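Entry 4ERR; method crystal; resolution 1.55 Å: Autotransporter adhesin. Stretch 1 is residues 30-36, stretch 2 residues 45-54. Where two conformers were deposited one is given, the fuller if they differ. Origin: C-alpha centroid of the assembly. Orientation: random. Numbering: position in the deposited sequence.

Stretch 1, residues 30-36: DQLDLVH
Stretch 2, residues 45-54: AASFELNKKI

Both stretches are helical throughout and belong to longer helices of one chain; phi/psi values cluster near -63/-41, and i to i+4 bonds such as Val35 N to Gln31 O (2.9 Å) and Leu50 N to Ala46 O (2.9 Å) confirm the form. The helices run nearly antiparallel, at 159° between N-to-C directions (signed crossing angle -159°), with axes approaching to 8.7 Å. Register is set by the CA atoms of Val35 and Ala46, 5.3 Å apart, and those of Gln31 and Leu50, 5.8 Å apart. The contact buries 362 Å², both sides summed.

Gln31 gives the largest single share of this area, 98 Å². Its CA-to-CB bond points toward stretch 2, and chi angles of -172° (t), 67° (p) and 28° seat the side chain as a knob among Ala46, Glu49, Leu50 and Lys53. CG packs 3.7 Å from Leu50 CA, while NE2 donates a hydrogen bond to Ala46 O (3.1 Å, 155° at the hydrogen), a carbonyl that also accepts from Leu50 N.

One turn on, Val35 (chi1 169°, t) places CG2 3.8 Å from both Ala46 CB and Leu50 CD2. The small methyl of Ala46 suits the close backbone approach here. Leu50 and Leu32, both t,p, extend the apolar layer through Leu32 CD1 and Leu50 CD2, 3.7 Å apart.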

ATOM      1  N   ASP B  30      -0.722  16.921  -5.850  1.00 20.81           N
ATOM      2  CA  ASP B  30      -0.680  18.164  -6.608  1.00 22.19           C
ATOM      3  C   ASP B  30      -1.987  18.936  -6.472  1.00 21.76           C
ATOM      4  O   ASP B  30      -1.984  20.143  -6.298  1.00 23.45           O
ATOM      5  CB  ASP B  30      -0.345  17.886  -8.068  1.00 22.64           C
ATOM      6  CG  ASP B  30       1.098  17.379  -8.268  1.00 26.83           C
ATOM      7  OD1 ASP B  30       1.923  17.359  -7.306  1.00 28.52           O
ATOM      8  OD2 ASP B  30       1.395  17.013  -9.403  1.00 31.44           O
ATOM      9  N   GLN B  31      -3.109  18.233  -6.504  1.00 21.18           N
ATOM     10  CA  GLN B  31      -4.405  18.889  -6.356  1.00 21.48           C
ATOM     11  C   GLN B  31      -4.614  19.413  -4.932  1.00 21.52           C
ATOM     12  O   GLN B  31      -5.216  20.490  -4.731  1.00 22.68           O
ATOM     13  CB  GLN B  31      -5.517  17.935  -6.732  1.00 21.27           C
ATOM     14  CG  GLN B  31      -6.873  18.598  -6.791  1.00 21.27           C
ATOM     15  CD  GLN B  31      -6.998  19.621  -7.917  1.00 24.30           C
ATOM     16  OE1 GLN B  31      -6.329  19.528  -8.970  1.00 28.61           O
ATOM     17  NE2 GLN B  31      -7.866  20.606  -7.703  1.00 27.03           N
ATOM     18  N   LEU B  32      -4.095  18.683  -3.944  1.00 21.22           N
ATOM     19  CA  LEU B  32      -4.160  19.142  -2.559  1.00 22.06           C
ATOM     20  C   LEU B  32      -3.374  20.447  -2.384  1.00 23.16           C
ATOM     21  O   LEU B  32      -3.832  21.367  -1.703  1.00 23.52           O
ATOM     22  CB  LEU B  32      -3.653  18.036  -1.625  1.00 21.42           C
ATOM     23  CG  LEU B  32      -3.663  18.328  -0.129  1.00 20.99           C
ATOM     24  CD1 LEU B  32      -5.096  18.657   0.302  1.00 23.24           C
ATOM     25  CD2 LEU B  32      -3.158  17.108   0.657  1.00 21.15           C
ATOM     26  N   ASP B  33      -2.200  20.544  -2.997  1.00 24.33           N
ATOM     27  CA  ASP B  33      -1.458  21.796  -2.958  1.00 25.45           C
ATOM     28  C   ASP B  33      -2.270  22.918  -3.609  1.00 26.76           C
ATOM     29  O   ASP B  33      -2.295  24.018  -3.077  1.00 27.70           O
ATOM     30  CB  ASP B  33      -0.088  21.650  -3.626  1.00 25.97           C
ATOM     31  CG  ASP B  33       0.989  21.152  -2.684  1.00 29.06           C
ATOM     32  OD1 ASP B  33       0.979  21.473  -1.465  1.00 33.10           O
ATOM     33  OD2 ASP B  33       1.878  20.478  -3.191  1.00 35.75           O
ATOM     34  N   LEU B  34      -2.953  22.637  -4.735  1.00 25.91           N
ATOM     35  CA  LEU B  34      -3.821  23.673  -5.362  1.00 25.96           C
ATOM     36  C   LEU B  34      -4.915  24.145  -4.402  1.00 27.11           C
ATOM     37  O   LEU B  34      -5.186  25.346  -4.315  1.00 27.85           O
ATOM     38  CB  LEU B  34      -4.444  23.212  -6.688  1.00 26.31           C
ATOM     39  CG  LEU B  34      -3.422  22.998  -7.816  1.00 26.65           C
ATOM     40  CD1 LEU B  34      -4.165  22.585  -9.086  1.00 27.26           C
ATOM     41  CD2 LEU B  34      -2.566  24.261  -8.060  1.00 31.15           C
ATOM     42  N   VAL B  35      -5.530  23.207  -3.666  1.00 25.37           N
ATOM     43  CA  VAL B  35      -6.562  23.568  -2.700  1.00 26.36           C
ATOM     44  C   VAL B  35      -5.992  24.596  -1.694  1.00 26.23           C
ATOM     45  O   VAL B  35      -6.595  25.632  -1.451  1.00 28.90           O
ATOM     46  CB  VAL B  35      -7.131  22.323  -1.954  1.00 25.23           C
ATOM     47  CG1 VAL B  35      -7.991  22.756  -0.776  1.00 26.16           C
ATOM     48  CG2 VAL B  35      -7.935  21.382  -2.914  1.00 24.68           C
ATOM     49  N   HIS B  36      -4.808  24.330  -1.143  1.00 25.77           N
ATOM     50  CA  HIS B  36      -4.241  25.226  -0.142  1.00 27.03           C
ATOM     51  C   HIS B  36      -3.683  26.524  -0.689  1.00 28.67           C
ATOM     52  O   HIS B  36      -3.574  27.501   0.046  1.00 31.12           O
ATOM     53  CB  HIS B  36      -3.198  24.483   0.688  1.00 26.67           C
ATOM     54  CG  HIS B  36      -3.792  23.440   1.586  1.00 27.94           C
ATOM     55  ND1 HIS B  36      -4.560  23.770   2.683  1.00 32.32           N
ATOM     56  CD2 HIS B  36      -3.723  22.081   1.568  1.00 28.74           C
ATOM     57  CE1 HIS B  36      -4.938  22.660   3.300  1.00 32.77           C
ATOM     58  NE2 HIS B  36      -4.453  21.625   2.643  1.00 28.66           N
ATOM     59  N   ALA B  45     -13.772  25.154  -5.911  1.00 31.87           N
ATOM     60  CA  ALA B  45     -13.659  24.357  -7.125  1.00 29.85           C
ATOM     61  C   ALA B  45     -12.546  23.306  -7.003  1.00 28.20           C
ATOM     62  O   ALA B  45     -12.724  22.137  -7.380  1.00 27.27           O
ATOM     63  CB  ALA B  45     -13.419  25.246  -8.348  1.00 31.01           C
ATOM     64  N   ALA B  46     -11.410  23.714  -6.454  1.00 27.63           N
ATOM     65  CA  ALA B  46     -10.276  22.817  -6.338  1.00 25.61           C
ATOM     66  C   ALA B  46     -10.607  21.643  -5.400  1.00 25.38           C
ATOM     67  O   ALA B  46     -10.133  20.510  -5.619  1.00 24.01           O
ATOM     68  CB  ALA B  46      -9.031  23.589  -5.836  1.00 27.32           C
ATOM     69  N   SER B  47     -11.402  21.922  -4.357  1.00 26.18           N
ATOM     70  CA  SER B  47     -11.776  20.907  -3.381  1.00 27.60           C
ATOM     71  C   SER B  47     -12.702  19.867  -3.981  1.00 27.39           C
ATOM     72  O   SER B  47     -12.551  18.684  -3.727  1.00 27.94           O
ATOM     73  CB  SER B  47     -12.404  21.548  -2.143  1.00 30.12           C
ATOM     74  OG  SER B  47     -11.452  22.376  -1.506  1.00 31.97           O
ATOM     75  N   PHE B  48     -13.638  20.293  -4.830  1.00 27.42           N
ATOM     76  CA  PHE B  48     -14.459  19.310  -5.538  1.00 29.27           C
ATOM     77  C   PHE B  48     -13.625  18.371  -6.385  1.00 27.93           C
ATOM     78  O   PHE B  48     -13.860  17.163  -6.420  1.00 29.74           O
ATOM     79  CB  PHE B  48     -15.504  19.988  -6.421  1.00 30.96           C
ATOM     80  CG  PHE B  48     -16.739  20.399  -5.674  1.00 34.58           C
ATOM     81  CD1 PHE B  48     -17.711  19.454  -5.369  1.00 35.81           C
ATOM     82  CD2 PHE B  48     -16.925  21.709  -5.247  1.00 40.16           C
ATOM     83  CE1 PHE B  48     -18.865  19.813  -4.687  1.00 39.09           C
ATOM     84  CE2 PHE B  48     -18.110  22.079  -4.550  1.00 43.52           C
ATOM     85  CZ  PHE B  48     -19.061  21.124  -4.268  1.00 41.22           C
ATOM     86  N   GLU B  49     -12.639  18.916  -7.082  1.00 27.24           N
ATOM     87  CA  GLU B  49     -11.827  18.078  -7.937  1.00 27.25           C
ATOM     88  C   GLU B  49     -10.892  17.175  -7.147  1.00 25.35           C
ATOM     89  O   GLU B  49     -10.617  16.049  -7.572  1.00 25.49           O
ATOM     90  CB  GLU B  49     -11.072  18.894  -8.976  1.00 28.92           C
ATOM     91  CG  GLU B  49     -10.805  18.082 -10.198  1.00 35.22           C
ATOM     92  CD  GLU B  49     -12.099  17.698 -10.986  1.00 36.67           C
ATOM     93  OE1 GLU B  49     -13.199  18.219 -10.718  1.00 41.93           O
ATOM     94  OE2 GLU B  49     -12.013  16.880 -11.887  1.00 40.49           O
ATOM     95  N   LEU B  50     -10.425  17.648  -5.993  1.00 24.00           N
ATOM     96  CA  LEU B  50      -9.650  16.800  -5.094  1.00 22.64           C
ATOM     97  C   LEU B  50     -10.488  15.580  -4.668  1.00 24.41           C
ATOM     98  O   LEU B  50     -10.021  14.440  -4.717  1.00 24.16           O
ATOM     99  CB  LEU B  50      -9.205  17.596  -3.867  1.00 22.39           C
ATOM    100  CG  LEU B  50      -8.481  16.825  -2.779  1.00 21.86           C
ATOM    101  CD1 LEU B  50      -7.222  16.182  -3.319  1.00 24.49           C
ATOM    102  CD2 LEU B  50      -8.176  17.763  -1.623  1.00 25.07           C
ATOM    103  N   ASN B  51     -11.719  15.835  -4.265  1.00 25.52           N
ATOM    104  CA  ASN B  51     -12.579  14.768  -3.837  1.00 28.70           C
ATOM    105  C   ASN B  51     -12.800  13.714  -4.931  1.00 27.37           C
ATOM    106  O   ASN B  51     -12.770  12.504  -4.665  1.00 26.64           O
ATOM    107  CB  ASN B  51     -13.891  15.308  -3.283  1.00 31.32           C
ATOM    108  CG  ASN B  51     -14.299  14.563  -2.051  1.00 39.76           C
ATOM    109  OD1 ASN B  51     -13.688  14.726  -0.993  1.00 48.47           O
ATOM    110  ND2 ASN B  51     -15.286  13.700  -2.182  1.00 47.07           N
ATOM    111  N   LYS B  52     -12.978  14.175  -6.171  1.00 26.96           N
ATOM    112  CA  LYS B  52     -13.105  13.277  -7.289  1.00 27.17           C
ATOM    113  C   LYS B  52     -11.851  12.434  -7.480  1.00 25.70           C
ATOM    114  O   LYS B  52     -11.947  11.217  -7.678  1.00 27.13           O
ATOM    115  CB  LYS B  52     -13.451  14.035  -8.574  1.00 28.13           C
ATOM    116  CG  LYS B  52     -13.570  13.139  -9.744  1.00 30.12           C
ATOM    117  CD  LYS B  52     -14.074  13.878 -11.000  1.00 32.66           C
ATOM    118  CE  LYS B  52     -13.932  12.971 -12.201  1.00 37.10           C
ATOM    119  NZ  LYS B  52     -14.458  11.603 -11.979  1.00 42.53           N
ATOM    120  N   LYS B  53     -10.683  13.069  -7.411  0.50 24.78           N
ATOM    121  CA  LYS B  53      -9.427  12.362  -7.577  0.50 23.71           C
ATOM    122  C   LYS B  53      -9.261  11.277  -6.502  0.50 23.51           C
ATOM    123  O   LYS B  53      -8.880  10.147  -6.810  0.50 24.20           O
ATOM    124  CB  LYS B  53      -8.245  13.345  -7.577  0.50 22.88           C
ATOM    125  CG  LYS B  53      -8.266  14.337  -8.761  0.50 23.47           C
ATOM    126  CD  LYS B  53      -7.067  15.292  -8.794  0.50 24.93           C
ATOM    127  CE  LYS B  53      -7.048  16.138 -10.090  0.50 27.50           C
ATOM    128  NZ  LYS B  53      -6.794  15.346 -11.343  0.50 28.79           N
ATOM    129  N   ILE B  54      -9.582  11.609  -5.255  1.00 24.04           N
ATOM    130  CA  ILE B  54      -9.488  10.625  -4.142  1.00 24.23           C
ATOM    131  C   ILE B  54     -10.456   9.474  -4.409  1.00 25.25           C
ATOM    132  O   ILE B  54     -10.078   8.314  -4.329  1.00 26.83           O
ATOM    133  CB  ILE B  54      -9.781  11.244  -2.776  1.00 24.92           C
ATOM    134  CG1 ILE B  54      -8.765  12.350  -2.458  1.00 23.79           C
ATOM    135  CG2 ILE B  54      -9.754  10.154  -1.687  1.00 26.58           C
ATOM    136  CD1 ILE B  54      -9.134  13.231  -1.276  1.00 28.01           C
TER